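Local coordinates for protein arabinan endo-1,5-alpha-l-arabinosidase A (Cellvibrio cellulosa, PDB 1GYH) that cleaves the alpha-1,5-arabinofuranosyl bonds of linear arabinan, releasing almost exclusively arabinotriose, and is built as a five-bladed beta-propeller, at residues Ala2-Val7 and Leu286-Ile291; Ala53-Pro58 and Lys112-Glu117; Val140-Gly145 and Lys152-Asn157; Ser248-Gly253 and Gly300-Asp305. All coordinates share one frame; numbering follows the deposited sequence.

Contact 1 of 4, residues Ala2-Val7 and Leu286-Ile291; sequences AKQVDV and LQKLKI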
loop_
_atom_site.group_PDB
_atom_site.type_symbol
_atom_site.label_atom_id
_atom_site.label_comp_id
_atom_site.label_asym_id
_atom_site.label_seq_id
_atom_site.Cartn_x
_atom_site.Cartn_y
_atom_site.Cartn_z
ATOM N N ALA A 2 -17.938 -16.909 -8.529
ATOM C CA ALA A 2 -19.038 -17.301 -7.613
ATOM C C ALA A 2 -18.919 -16.709 -6.206
ATOM O O ALA A 2 -19.932 -16.256 -5.712
ATOM C CB ALA A 2 -19.195 -18.652 -7.512
ATOM N N LYS A 3 -17.715 -16.739 -5.588
ATOM C CA LYS A 3 -17.410 -15.992 -4.337
ATOM C C LYS A 3 -16.637 -14.703 -4.636
ATOM O O LYS A 3 -15.940 -14.665 -5.623
ATOM C CB LYS A 3 -16.507 -16.836 -3.408
ATOM C CG LYS A 3 -17.261 -17.830 -2.562
ATOM C CD LYS A 3 -16.275 -18.533 -1.576
ATOM C CE LYS A 3 -16.489 -20.039 -1.498
ATOM N NZ LYS A 3 -16.056 -20.630 -0.176
ATOM N N GLN A 4 -16.706 -13.692 -3.763
ATOM C CA GLN A 4 -15.856 -12.498 -3.916
ATOM C C GLN A 4 -14.390 -12.840 -3.689
ATOM O O GLN A 4 -14.064 -13.802 -2.932
ATOM C CB GLN A 4 -16.290 -11.379 -2.960
ATOM C CG GLN A 4 -17.639 -10.843 -3.315
ATOM C CD GLN A 4 -18.101 -9.655 -2.505
ATOM O OE1 GLN A 4 -17.357 -8.656 -2.260
ATOM N NE2 GLN A 4 -19.370 -9.722 -2.122
ATOM N N VAL A 5 -13.495 -12.101 -4.337
ATOM C CA VAL A 5 -12.101 -12.321 -4.090
ATOM C C VAL A 5 -11.577 -11.709 -2.782
ATOM O O VAL A 5 -11.790 -10.522 -2.450
ATOM C CB VAL A 5 -11.156 -12.201 -5.345
ATOM C CG1 VAL A 5 -11.801 -11.763 -6.630
ATOM C CG2 VAL A 5 -9.885 -11.562 -5.062
ATOM N N ASP A 6 -10.924 -12.562 -2.000
ATOM C CA ASP A 6 -10.310 -12.124 -0.736
ATOM C C ASP A 6 -8.862 -11.716 -0.915
ATOM O O ASP A 6 -8.017 -12.506 -1.392
ATOM C CB ASP A 6 -10.456 -13.182 0.376
ATOM C CG ASP A 6 -9.810 -14.511 0.022
ATOM O OD1 ASP A 6 -10.195 -15.128 -0.981
ATOM O OD2 ASP A 6 -8.898 -15.017 0.700
ATOM N N VAL A 7 -8.605 -10.454 -0.570
ATOM C CA VAL A 7 -7.297 -9.801 -0.645
ATOM C C VAL A 7 -7.069 -8.938 0.579
ATOM O O VAL A 7 -8.015 -8.545 1.279
ATOM C CB VAL A 7 -7.162 -8.887 -1.920
ATOM C CG1 VAL A 7 -7.460 -9.668 -3.138
ATOM C CG2 VAL A 7 -8.064 -7.598 -1.837
ATOM N N LEU A 286 -14.168 -11.630 6.706
ATOM C CA LEU A 286 -13.174 -11.899 5.663
ATOM C C LEU A 286 -13.067 -10.718 4.674
ATOM O O LEU A 286 -14.042 -10.354 4.011
ATOM C CB LEU A 286 -13.527 -13.187 4.909
ATOM C CG LEU A 286 -12.554 -13.634 3.785
ATOM C CD1 LEU A 286 -11.123 -13.820 4.309
ATOM C CD2 LEU A 286 -13.042 -14.920 3.102
ATOM N N GLN A 287 -11.863 -10.194 4.584
ATOM C CA GLN A 287 -11.455 -9.071 3.747
ATOM C C GLN A 287 -11.766 -9.382 2.262
ATOM O O GLN A 287 -11.405 -10.449 1.751
ATOM C CB GLN A 287 -9.950 -8.833 3.919
ATOM C CG GLN A 287 -9.095 -10.105 3.792
ATOM C CD GLN A 287 -8.699 -10.765 5.135
ATOM O OE1 GLN A 287 -9.445 -10.707 6.133
ATOM N NE2 GLN A 287 -7.552 -11.444 5.133
ATOM N N LYS A 288 -12.482 -8.454 1.598
ATOM C CA LYS A 288 -12.776 -8.557 0.185
ATOM C C LYS A 288 -12.171 -7.340 -0.549
ATOM O O LYS A 288 -12.070 -6.234 0.011
ATOM C CB LYS A 288 -14.286 -8.576 -0.028
ATOM C CG LYS A 288 -15.057 -9.673 0.670
ATOM C CD LYS A 288 -14.553 -11.073 0.400
ATOM C CE LYS A 288 -15.497 -12.168 0.956
ATOM N NZ LYS A 288 -16.009 -11.865 2.273
ATOM N N LEU A 289 -11.782 -7.570 -1.807
ATOM C CA LEU A 289 -11.442 -6.497 -2.737
ATOM C C LEU A 289 -12.622 -5.553 -2.981
ATOM O O LEU A 289 -13.757 -5.996 -3.215
ATOM C CB LEU A 289 -11.032 -7.085 -4.079
ATOM C CG LEU A 289 -10.721 -6.024 -5.163
ATOM C CD1 LEU A 289 -9.490 -5.236 -4.807
ATOM C CD2 LEU A 289 -10.549 -6.700 -6.469
ATOM N N LYS A 290 -12.337 -4.254 -2.963
ATOM C CA LYS A 290 -13.328 -3.242 -3.359
ATOM C C LYS A 290 -12.632 -2.178 -4.246
ATOM O O LYS A 290 -11.543 -1.713 -3.927
ATOM C CB LYS A 290 -14.042 -2.614 -2.161
ATOM C CG LYS A 290 -14.924 -3.497 -1.376
ATOM C CD LYS A 290 -16.132 -4.096 -2.122
ATOM C CE LYS A 290 -16.745 -5.259 -1.364
ATOM N NZ LYS A 290 -17.989 -5.839 -1.972
ATOM N N ILE A 291 -13.243 -1.880 -5.396
ATOM C CA ILE A 291 -12.824 -0.788 -6.291
ATOM C C ILE A 291 -14.004 0.204 -6.363
ATOM O O ILE A 291 -15.145 -0.196 -6.642
ATOM C CB ILE A 291 -12.508 -1.320 -7.705
ATOM C CG1 ILE A 291 -11.438 -2.406 -7.639
ATOM C CG2 ILE A 291 -12.089 -0.147 -8.632
ATOM C CD1 ILE A 291 -11.041 -2.994 -8.933
HETATM O O HOH W 1 -15.525 -7.926 -4.025
#

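Contact 2 of 4, residues Ala53-Pro58 and Lys112-Glu117; sequences AKRVSP and KGIVIE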
loop_
_atom_site.group_PDB
_atom_site.type_symbol
_atom_site.label_atom_id
_atom_site.label_comp_id
_atom_site.label_asym_id
_atom_site.label_seq_id
_atom_site.Cartn_x
_atom_site.Cartn_y
_atom_site.Cartn_z
ATOM N N ALA A 53 14.980 -13.484 3.871
ATOM C CA ALA A 53 13.850 -13.106 4.723
ATOM C C ALA A 53 14.036 -13.565 6.163
ATOM O O ALA A 53 13.777 -12.801 7.080
ATOM C CB ALA A 53 12.582 -13.670 4.207
ATOM N N LYS A 54 14.488 -14.821 6.337
ATOM C CA LYS A 54 14.645 -15.389 7.687
ATOM C C LYS A 54 15.679 -14.680 8.542
ATOM O O LYS A 54 15.548 -14.639 9.770
ATOM C CB LYS A 54 14.923 -16.895 7.635
ATOM C CG LYS A 54 13.676 -17.708 7.445
ATOM C CD LYS A 54 13.940 -19.191 7.686
ATOM C CE LYS A 54 12.706 -20.025 7.430
ATOM N NZ LYS A 54 12.605 -20.453 6.010
ATOM N N ARG A 55 16.682 -14.078 7.925
ATOM C CA ARG A 55 17.634 -13.331 8.713
ATOM C C ARG A 55 17.073 -12.014 9.234
ATOM O O ARG A 55 17.390 -11.620 10.343
ATOM C CB ARG A 55 18.985 -13.219 7.992
ATOM C CG ARG A 55 19.292 -11.912 7.459
ATOM C CD ARG A 55 20.067 -10.983 8.352
ATOM N NE ARG A 55 20.185 -9.809 7.520
ATOM C CZ ARG A 55 19.507 -8.714 7.675
ATOM N NH1 ARG A 55 18.729 -8.546 8.732
ATOM N NH2 ARG A 55 19.673 -7.756 6.797
ATOM N N VAL A 56 16.194 -11.358 8.483
ATOM C CA VAL A 56 15.512 -10.189 8.989
ATOM C C VAL A 56 14.450 -10.611 10.045
ATOM O O VAL A 56 14.340 -9.992 11.120
ATOM C CB VAL A 56 14.849 -9.380 7.818
ATOM C CG1 VAL A 56 13.893 -8.322 8.362
ATOM C CG2 VAL A 56 15.930 -8.730 6.915
ATOM N N SER A 57 13.679 -11.653 9.726
ATOM C CA SER A 57 12.549 -12.141 10.554
ATOM C C SER A 57 12.716 -13.648 10.852
ATOM O O SER A 57 12.271 -14.491 10.080
ATOM C CB SER A 57 11.216 -11.904 9.825
ATOM O OG SER A 57 10.084 -12.187 10.631
ATOM N N PRO A 58 13.419 -14.010 11.928
ATOM C CA PRO A 58 13.695 -15.439 12.184
ATOM C C PRO A 58 12.442 -16.342 12.176
ATOM O O PRO A 58 12.536 -17.461 11.678
ATOM C CB PRO A 58 14.395 -15.442 13.578
ATOM C CG PRO A 58 14.930 -14.072 13.774
ATOM C CD PRO A 58 14.037 -13.132 12.938
ATOM N N LYS A 112 16.036 -8.425 -6.271
ATOM C CA LYS A 112 17.126 -7.483 -6.215
ATOM C C LYS A 112 17.530 -7.164 -4.761
ATOM O O LYS A 112 18.458 -6.379 -4.523
ATOM C CB LYS A 112 16.705 -6.204 -6.976
ATOM C CG LYS A 112 16.235 -6.467 -8.440
ATOM C CD LYS A 112 17.303 -7.096 -9.283
ATOM C CE LYS A 112 16.827 -7.384 -10.696
ATOM N NZ LYS A 112 17.907 -7.896 -11.562
ATOM N N GLY A 113 16.836 -7.779 -3.783
ATOM C CA GLY A 113 17.200 -7.646 -2.371
ATOM C C GLY A 113 16.579 -6.459 -1.620
ATOM O O GLY A 113 15.532 -5.894 -1.999
ATOM N N ILE A 114 17.237 -6.084 -0.528
ATOM C CA ILE A 114 16.713 -5.157 0.422
ATOM C C ILE A 114 16.934 -3.709 -0.004
ATOM O O ILE A 114 18.067 -3.276 -0.199
ATOM C CB ILE A 114 17.354 -5.392 1.818
ATOM C CG1 ILE A 114 16.961 -6.805 2.338
ATOM C CG2 ILE A 114 16.961 -4.284 2.755
ATOM C CD1 ILE A 114 17.771 -7.207 3.572
ATOM N N VAL A 115 15.826 -2.984 -0.110
ATOM C CA VAL A 115 15.826 -1.546 -0.387
ATOM C C VAL A 115 16.104 -0.775 0.899
ATOM O O VAL A 115 16.973 0.074 0.956
ATOM C CB VAL A 115 14.474 -1.087 -0.974
ATOM C CG1 VAL A 115 14.488 0.407 -1.285
ATOM C CG2 VAL A 115 14.086 -1.900 -2.260
ATOM N N ILE A 116 15.356 -1.088 1.944
ATOM C CA ILE A 116 15.515 -0.450 3.232
ATOM C C ILE A 116 15.062 -1.418 4.334
ATOM O O ILE A 116 14.115 -2.175 4.141
ATOM C CB ILE A 116 14.714 0.880 3.239
ATOM C CG1 ILE A 116 15.116 1.749 4.411
ATOM C CG2 ILE A 116 13.203 0.633 3.114
ATOM C CD1 ILE A 116 14.016 1.994 5.336
ATOM N N GLU A 117 15.784 -1.387 5.450
ATOM C CA GLU A 117 15.512 -2.250 6.622
ATOM C C GLU A 117 15.468 -1.409 7.918
ATOM O O GLU A 117 16.340 -0.597 8.167
ATOM C CB GLU A 117 16.595 -3.344 6.709
ATOM C CG GLU A 117 16.492 -4.224 7.984
ATOM C CD GLU A 117 17.514 -5.350 8.060
ATOM O OE1 GLU A 117 18.247 -5.608 7.052
ATOM O OE2 GLU A 117 17.571 -5.996 9.148
#

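Contact 3 of 4, residues Val140-Gly145 and Lys152-Asn157; sequences VWMSFG and KLFKLN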
loop_
_atom_site.group_PDB
_atom_site.type_symbol
_atom_site.label_atom_id
_atom_site.label_comp_id
_atom_site.label_asym_id
_atom_site.label_seq_id
_atom_site.Cartn_x
_atom_site.Cartn_y
_atom_site.Cartn_z
ATOM N N VAL A 140 12.245 9.741 -8.565
ATOM C CA VAL A 140 11.311 8.729 -8.078
ATOM C C VAL A 140 11.544 8.525 -6.583
ATOM O O VAL A 140 12.690 8.496 -6.128
ATOM C CB VAL A 140 11.453 7.414 -8.858
ATOM C CG1 VAL A 140 10.413 6.429 -8.397
ATOM C CG2 VAL A 140 11.266 7.658 -10.348
ATOM N N TRP A 141 10.448 8.449 -5.845
ATOM C CA TRP A 141 10.445 8.405 -4.377
ATOM C C TRP A 141 9.700 7.170 -3.847
ATOM O O TRP A 141 8.757 6.680 -4.466
ATOM C CB TRP A 141 9.787 9.680 -3.813
ATOM C CG TRP A 141 10.388 11.024 -4.274
ATOM C CD1 TRP A 141 10.151 11.681 -5.470
ATOM C CD2 TRP A 141 11.289 11.862 -3.540
ATOM N NE1 TRP A 141 10.869 12.848 -5.518
ATOM C CE2 TRP A 141 11.558 12.995 -4.338
ATOM C CE3 TRP A 141 11.893 11.774 -2.271
ATOM C CZ2 TRP A 141 12.415 14.016 -3.921
ATOM C CZ3 TRP A 141 12.728 12.771 -1.860
ATOM C CH2 TRP A 141 12.992 13.894 -2.681
ATOM N N MET A 142 10.117 6.682 -2.673
ATOM C CA MET A 142 9.323 5.710 -1.916
ATOM C C MET A 142 8.784 6.331 -0.651
ATOM O O MET A 142 9.541 6.959 0.122
ATOM C CB MET A 142 10.192 4.466 -1.569
ATOM C CG MET A 142 9.434 3.432 -0.717
ATOM S SD MET A 142 10.405 1.964 -0.223
ATOM C CE MET A 142 10.613 1.152 -1.817
ATOM N N SER A 143 7.479 6.193 -0.433
ATOM C CA SER A 143 6.885 6.410 0.865
ATOM C C SER A 143 6.654 5.046 1.526
ATOM O O SER A 143 6.441 4.053 0.861
ATOM C CB SER A 143 5.563 7.206 0.783
ATOM O OG SER A 143 4.525 6.493 0.107
ATOM N N PHE A 144 6.673 5.011 2.839
ATOM C CA PHE A 144 6.409 3.768 3.565
ATOM C C PHE A 144 6.135 4.069 5.032
ATOM O O PHE A 144 6.322 5.203 5.500
ATOM C CB PHE A 144 7.620 2.801 3.458
ATOM C CG PHE A 144 8.795 3.203 4.353
ATOM C CD1 PHE A 144 9.727 4.143 3.917
ATOM C CD2 PHE A 144 8.950 2.647 5.629
ATOM C CE1 PHE A 144 10.779 4.526 4.717
ATOM C CE2 PHE A 144 10.017 3.036 6.452
ATOM C CZ PHE A 144 10.926 3.957 6.009
ATOM N N GLY A 145 5.690 3.057 5.765
ATOM C CA GLY A 145 5.681 3.155 7.215
ATOM C C GLY A 145 4.441 2.622 7.906
ATOM O O GLY A 145 3.398 2.372 7.268
ATOM N N LYS A 152 7.290 7.973 6.141
ATOM C CA LYS A 152 8.479 8.593 5.596
ATOM C C LYS A 152 8.522 8.518 4.073
ATOM O O LYS A 152 7.884 7.669 3.451
ATOM C CB LYS A 152 9.770 7.903 6.096
ATOM C CG LYS A 152 9.982 7.798 7.625
ATOM C CD LYS A 152 10.411 9.076 8.226
ATOM C CE LYS A 152 10.873 8.941 9.716
ATOM N NZ LYS A 152 11.076 10.310 10.280
ATOM N N LEU A 153 9.309 9.412 3.496
ATOM C CA LEU A 153 9.527 9.503 2.065
ATOM C C LEU A 153 10.995 9.652 1.794
ATOM O O LEU A 153 11.633 10.499 2.390
ATOM C CB LEU A 153 8.789 10.751 1.508
ATOM C CG LEU A 153 8.811 10.933 -0.000
ATOM C CD1 LEU A 153 7.744 10.053 -0.663
ATOM C CD2 LEU A 153 8.669 12.451 -0.435
ATOM N N PHE A 154 11.571 8.866 0.893
ATOM C CA PHE A 154 12.972 9.047 0.558
ATOM C C PHE A 154 13.210 8.885 -0.913
ATOM O O PHE A 154 12.458 8.208 -1.597
ATOM C CB PHE A 154 13.955 8.124 1.364
ATOM C CG PHE A 154 13.848 6.661 1.030
ATOM C CD1 PHE A 154 12.926 5.861 1.696
ATOM C CD2 PHE A 154 14.668 6.075 0.078
ATOM C CE1 PHE A 154 12.773 4.539 1.385
ATOM C CE2 PHE A 154 14.534 4.694 -0.225
ATOM C CZ PHE A 154 13.579 3.943 0.438
ATOM N N LYS A 155 14.278 9.512 -1.382
ATOM C CA LYS A 155 14.620 9.453 -2.805
ATOM C C LYS A 155 15.310 8.136 -3.231
ATOM O O LYS A 155 16.265 7.653 -2.572
ATOM C CB LYS A 155 15.450 10.667 -3.186
ATOM C CG LYS A 155 15.591 10.868 -4.711
ATOM C CD LYS A 155 15.959 12.355 -5.017
ATOM C CE LYS A 155 17.387 12.602 -5.130
ATOM N NZ LYS A 155 17.669 14.127 -5.365
ATOM N N LEU A 156 14.810 7.531 -4.313
ATOM C CA LEU A 156 15.369 6.252 -4.825
ATOM C C LEU A 156 16.492 6.507 -5.813
ATOM O O LEU A 156 16.531 7.574 -6.447
ATOM C CB LEU A 156 14.288 5.402 -5.500
ATOM C CG LEU A 156 13.317 4.748 -4.508
ATOM C CD1 LEU A 156 12.053 4.298 -5.197
ATOM C CD2 LEU A 156 14.005 3.567 -3.769
ATOM N N ASN A 157 17.429 5.555 -5.906
ATOM C CA ASN A 157 18.537 5.639 -6.828
ATOM C C ASN A 157 18.051 5.400 -8.242
ATOM O O ASN A 157 16.864 5.169 -8.453
ATOM C CB ASN A 157 19.721 4.682 -6.460
ATOM C CG ASN A 157 19.392 3.204 -6.637
ATOM O OD1 ASN A 157 18.259 2.847 -6.902
ATOM N ND2 ASN A 157 20.387 2.343 -6.457
HETATM O O HOH W 2 15.056 9.463 -8.141
#

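Contact 4 of 4, residues Ser248-Gly253 and Gly300-Asp305; sequences SLLIKG and GWPQVD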
loop_
_atom_site.group_PDB
_atom_site.type_symbol
_atom_site.label_atom_id
_atom_site.label_comp_id
_atom_site.label_asym_id
_atom_site.label_seq_id
_atom_site.Cartn_x
_atom_site.Cartn_y
_atom_site.Cartn_z
ATOM N N SER A 248 -8.084 14.337 6.875
ATOM C CA SER A 248 -9.526 14.405 6.700
ATOM C C SER A 248 -10.081 13.067 6.266
ATOM O O SER A 248 -9.529 12.395 5.400
ATOM C CB SER A 248 -9.911 15.473 5.651
ATOM O OG SER A 248 -9.572 16.778 6.123
ATOM N N LEU A 249 -11.226 12.727 6.846
ATOM C CA LEU A 249 -11.948 11.508 6.521
ATOM C C LEU A 249 -12.299 11.366 5.037
ATOM O O LEU A 249 -12.897 12.264 4.448
ATOM C CB LEU A 249 -13.215 11.372 7.378
ATOM C CG LEU A 249 -14.114 10.173 7.021
ATOM C CD1 LEU A 249 -13.390 8.878 7.306
ATOM C CD2 LEU A 249 -15.473 10.195 7.722
ATOM N N LEU A 250 -11.929 10.233 4.453
ATOM C CA LEU A 250 -12.370 9.857 3.101
ATOM C C LEU A 250 -13.500 8.826 3.104
ATOM O O LEU A 250 -14.542 9.007 2.463
ATOM C CB LEU A 250 -11.196 9.324 2.290
ATOM C CG LEU A 250 -11.539 8.838 0.869
ATOM C CD1 LEU A 250 -12.112 10.021 0.045
ATOM C CD2 LEU A 250 -10.358 8.257 0.188
ATOM N N ILE A 251 -13.291 7.719 3.818
ATOM C CA ILE A 251 -14.300 6.685 3.942
ATOM C C ILE A 251 -13.973 5.859 5.188
ATOM O O ILE A 251 -12.790 5.563 5.453
ATOM C CB ILE A 251 -14.360 5.777 2.694
ATOM C CG1 ILE A 251 -15.488 4.736 2.787
ATOM C CG2 ILE A 251 -12.944 5.171 2.316
ATOM C CD1 ILE A 251 -15.808 4.027 1.409
ATOM N N LYS A 252 -15.045 5.527 5.896
ATOM C CA LYS A 252 -15.060 4.644 7.051
ATOM C C LYS A 252 -16.105 3.558 6.880
ATOM O O LYS A 252 -16.935 3.571 5.968
ATOM C CB LYS A 252 -15.318 5.401 8.351
ATOM C CG LYS A 252 -16.695 6.083 8.504
ATOM C CD LYS A 252 -16.822 6.954 9.789
ATOM C CE LYS A 252 -18.225 7.616 9.844
ATOM N NZ LYS A 252 -18.645 8.095 11.202
ATOM N N GLY A 253 -16.047 2.575 7.767
ATOM C CA GLY A 253 -16.914 1.423 7.659
ATOM C C GLY A 253 -18.307 1.658 8.122
ATOM O O GLY A 253 -18.618 2.719 8.646
ATOM N N GLY A 300 -11.705 20.793 -4.041
ATOM C CA GLY A 300 -10.511 20.119 -4.492
ATOM C C GLY A 300 -10.130 18.857 -3.693
ATOM O O GLY A 300 -8.961 18.481 -3.711
ATOM N N TRP A 301 -11.098 18.237 -3.015
ATOM C CA TRP A 301 -10.881 17.057 -2.141
ATOM C C TRP A 301 -11.572 15.815 -2.699
ATOM O O TRP A 301 -12.700 15.890 -3.260
ATOM C CB TRP A 301 -11.343 17.328 -0.679
ATOM C CG TRP A 301 -10.565 18.437 -0.086
ATOM C CD1 TRP A 301 -10.910 19.750 -0.101
ATOM C CD2 TRP A 301 -9.289 18.368 0.542
ATOM N NE1 TRP A 301 -9.931 20.510 0.481
ATOM C CE2 TRP A 301 -8.913 19.680 0.868
ATOM C CE3 TRP A 301 -8.409 17.313 0.874
ATOM C CZ2 TRP A 301 -7.735 19.971 1.528
ATOM C CZ3 TRP A 301 -7.231 17.620 1.518
ATOM C CH2 TRP A 301 -6.896 18.924 1.819
ATOM N N PRO A 302 -10.940 14.661 -2.536
ATOM C CA PRO A 302 -11.526 13.415 -3.028
ATOM C C PRO A 302 -12.749 13.024 -2.251
ATOM O O PRO A 302 -12.883 13.353 -1.060
ATOM C CB PRO A 302 -10.407 12.365 -2.850
ATOM C CG PRO A 302 -9.517 12.916 -1.769
ATOM C CD PRO A 302 -9.641 14.448 -1.861
ATOM N N GLN A 303 -13.653 12.347 -2.948
ATOM C CA GLN A 303 -14.926 11.898 -2.404
ATOM C C GLN A 303 -15.277 10.544 -3.047
ATOM O O GLN A 303 -15.020 10.326 -4.251
ATOM C CB GLN A 303 -15.992 12.959 -2.719
ATOM C CG GLN A 303 -17.300 12.699 -2.162
ATOM C CD GLN A 303 -18.381 13.659 -2.690
ATOM O OE1 GLN A 303 -18.351 14.872 -2.406
ATOM N NE2 GLN A 303 -19.335 13.111 -3.463
ATOM N N VAL A 304 -15.811 9.626 -2.240
ATOM C CA VAL A 304 -16.351 8.347 -2.717
ATOM C C VAL A 304 -17.765 8.080 -2.192
ATOM O O VAL A 304 -18.204 8.682 -1.201
ATOM C CB VAL A 304 -15.398 7.175 -2.370
ATOM C CG1 VAL A 304 -14.071 7.311 -3.110
ATOM C CG2 VAL A 304 -15.178 7.061 -0.831
ATOM N N ASP A 305 -18.496 7.208 -2.880
ATOM C CA ASP A 305 -19.860 6.851 -2.521
ATOM C C ASP A 305 -19.771 5.497 -1.793
ATOM O O ASP A 305 -19.457 4.491 -2.403
ATOM C CB ASP A 305 -20.734 6.792 -3.802
ATOM C CG ASP A 305 -22.163 6.275 -3.570
ATOM O OD1 ASP A 305 -22.579 5.990 -2.397
ATOM O OD2 ASP A 305 -22.962 6.152 -4.553
HETATM O O HOH W 3 -12.271 13.792 1.746
HETATM O O HOH W 4 -15.904 10.537 0.675
#

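Contact 1 of 4, residues Ala2-Val7 and Leu286-Ile291
Gln-4 and Lys-290 cross obliquely and meet at their tips. CG of Gln-4 stands anti to its carbonyl carbon (chi1 -67°), and the chain beyond is extended. OE1 thus comes within 2.9 Å of Lys-290 NZ, which donates in the carbonyl plane, onto a lone pair. The ammonium also donates to the carbonyls of Tyr-312 and Leu-309, so a long, positively charged residue suits a place ringed by oxygens. Water 1 ties the same OE1 to Leu-289 O, donating to both. Alongside, the chain of Lys-288, bent at chi2 and chi4, lays its CD 3.8 Å from Gln-4 CB, while its NZ reaches Leu-286 O and the carboxylates of Glu-280 and Asp-283. The loop 2-7 passes almost at right angles (94°) over strand 286-291 of the last propeller blade, so no ladder can form. Instead one nearly straight bond joins Leu-289 N to Val-5 O at 3.0 Å. Beyond it, Val-7 CG2 rests on Leu-289 CB at 3.8 Å, an apolar contact between two buried residues. Asp-6 CB lies against Leu-286 CG at 4.0 Å. Asp-6 and Gln-287 both probably bind substrate, and the crossing brings them together. Gln-287, with CG in the crowded position between backbone N and carbonyl carbon, presses CG to 3.1 Å from Val-7 O, a buried carbonyl that has no hydrogen-bonding partner in the model.

Contact 2 of 4, residues Ala53-Pro58 and Lys112-Glu117
The single helical turn 53-56, left by the chain at Ser-57, faces a strand that turns a corner at Val-115, and the backbones stay well apart, Val-56 CA being 8.3 Å from Glu-117 CA. Side chains must therefore span the space. Glu-117 is fully extended, with CG anti to the backbone N (chi1 174°), and meets Arg-55 tip to tip. The guanidinium grips the carboxylate end-on: NH2 donates to OE1 at 2.6 Å and NH1 to OE2 at 2.8 Å. Each oxygen uses its syn lone pair and lies close to the guanidinium plane, the two planes are 19° apart, and both bonds are nearly straight. Arg-55 is exposed and was deposited in two conformers; this salt bridge is that of one of them and may not be permanent. A long chain, bent at chi2, suits the task of carrying charge across. Beside the ion pair, Ile-114 CD1 comes obliquely to 3.8 Å from Arg-55 NH2 and lies 4.1 Å from Val-56 CG2, which is itself 3.9 Å from Glu-117 OE1. The two aliphatic residues thus set an apolar patch next to the charges. Strand 110-118 is the outer edge of a propeller blade, and the corner is a classic beta bulge in which Val-115 and Ile-116 both face Ile-92.

Contact 3 of 4, residues Val140-Gly145 and Lys152-Asn157
Over one face of the Trp-141 indole sits Lys-155 CB, 4.0 Å from the centroid of the six-membered ring, a CH-pi contact that uses the greasy base of the lysine. Leu-153 CD2 approaches the indole obliquely, 3.8 Å from CE3. On the other side of the sheet, Phe-154 receives Met-142 CB over one face, 4.3 Å from its centroid, while the ring of Phe-144 meets its edge, CE1 to CE1 at 3.9 Å. Methionine suits its place because its flexible, unbranched chain, with CG anti to the backbone N, can lie alongside Phe-154 and bring SD obliquely to 3.8 Å from CZ, a Met-aromatic contact. Phe-144 and Phe-154 both hold CG in the crowded position between backbone N and carbonyl carbon, which tips the rings across the neighbouring strand. Outside the two strands, Trp-169 stacks on Phe-154 and the ring of Trp-125 meets Phe-144.

The backbones form an antiparallel hairpin within one propeller blade, the axes of the two strand segments approaching to 4.7 Å. Met-142 and Phe-154 are a hydrogen-bonded pair, with Met-142 N to Phe-154 O at 3.0 Å and the return bond at 2.9 Å; Phe-144 with Lys-152 repeats this pattern. Past the last bridge, Leu-156 N still bonds to Val-140 O, and water 2 links Val-140 N to Leu-156 O. The polar tips find partners beyond the two segments: Trp-141 NE1 Asp-135, Lys-152 NZ Ser-171, and Lys-155 NZ Gln-139, just before Val-140. The inter-strand bonds pair backbone N-H and C=O groups, leaving aromatic, sulfur and aliphatic surfaces to meet, so cohesion here probably owes little to charge.

Contact 4 of 4, residues Ser248-Gly253 and Gly300-Asp305
Two neighbouring blades of the five-bladed beta-propeller meet here by their outermost strands: 248-251 closes one sheet and 302-303 the next. The backbones stand too far apart to form a ladder, with Leu-250 CA 6.4 Å from Gln-303 CA, and the seam is made of water and aliphatic groups. Water 4 accepts from Val-304 N and donates to Leu-250 O at 2.7 Å. Water 3 can donate to Pro-302 O and Leu-249 O, though other acceptors compete for its protons. Both waters thus serve edge groups of the two sheets that cannot reach each other directly. Proline suits such an edge, since it lacks an N-H that would need a partner, and its ring also packs on Leu-294 and Trp-296 of its own blade.

Leu-250 and Ile-251 form a classic beta bulge opposite Leu-222, and both reach the seam. Leu-250 has CG anti to the backbone N (chi1 178°), and its CD1 methyl reaches out to Pro-302 O at 3.6 Å and Pro-302 CB at 4.1 Å. Ile-251 and Val-304 cross at about a right angle, two beta-branched residues whose compact, stiff side chains suit extended backbone. CG2 of Val-304 occupies the crowded position between its own N and carbonyl carbon, and from there it touches Ile-251 twice, lying 3.8 Å from both CB and CD1.

Contact 3 is the buried one, a hairpin inside a single blade; the other three lie nearer the periphery and join different parts of the fold. Contacts 1 and 4 reach the same sheet, through the neighbouring strands 286-296 and 302-303, yet do not touch. Contacts 2 and 3 do: Ile-116 packs on Phe-144, and Val-115 meets Met-142, Phe-154 and Leu-156, so one blade's edge lies on the next. Chemistry follows place: a solvent-side ion pair in contact 2, waters and aliphatic methyls between blade edges in contact 4, aromatics in contact 3. In contact 1 one backbone bond and a lysine-glutamine bond hold a crossing loop, with the probable substrate residues Asp-6 and Gln-287 at its other end.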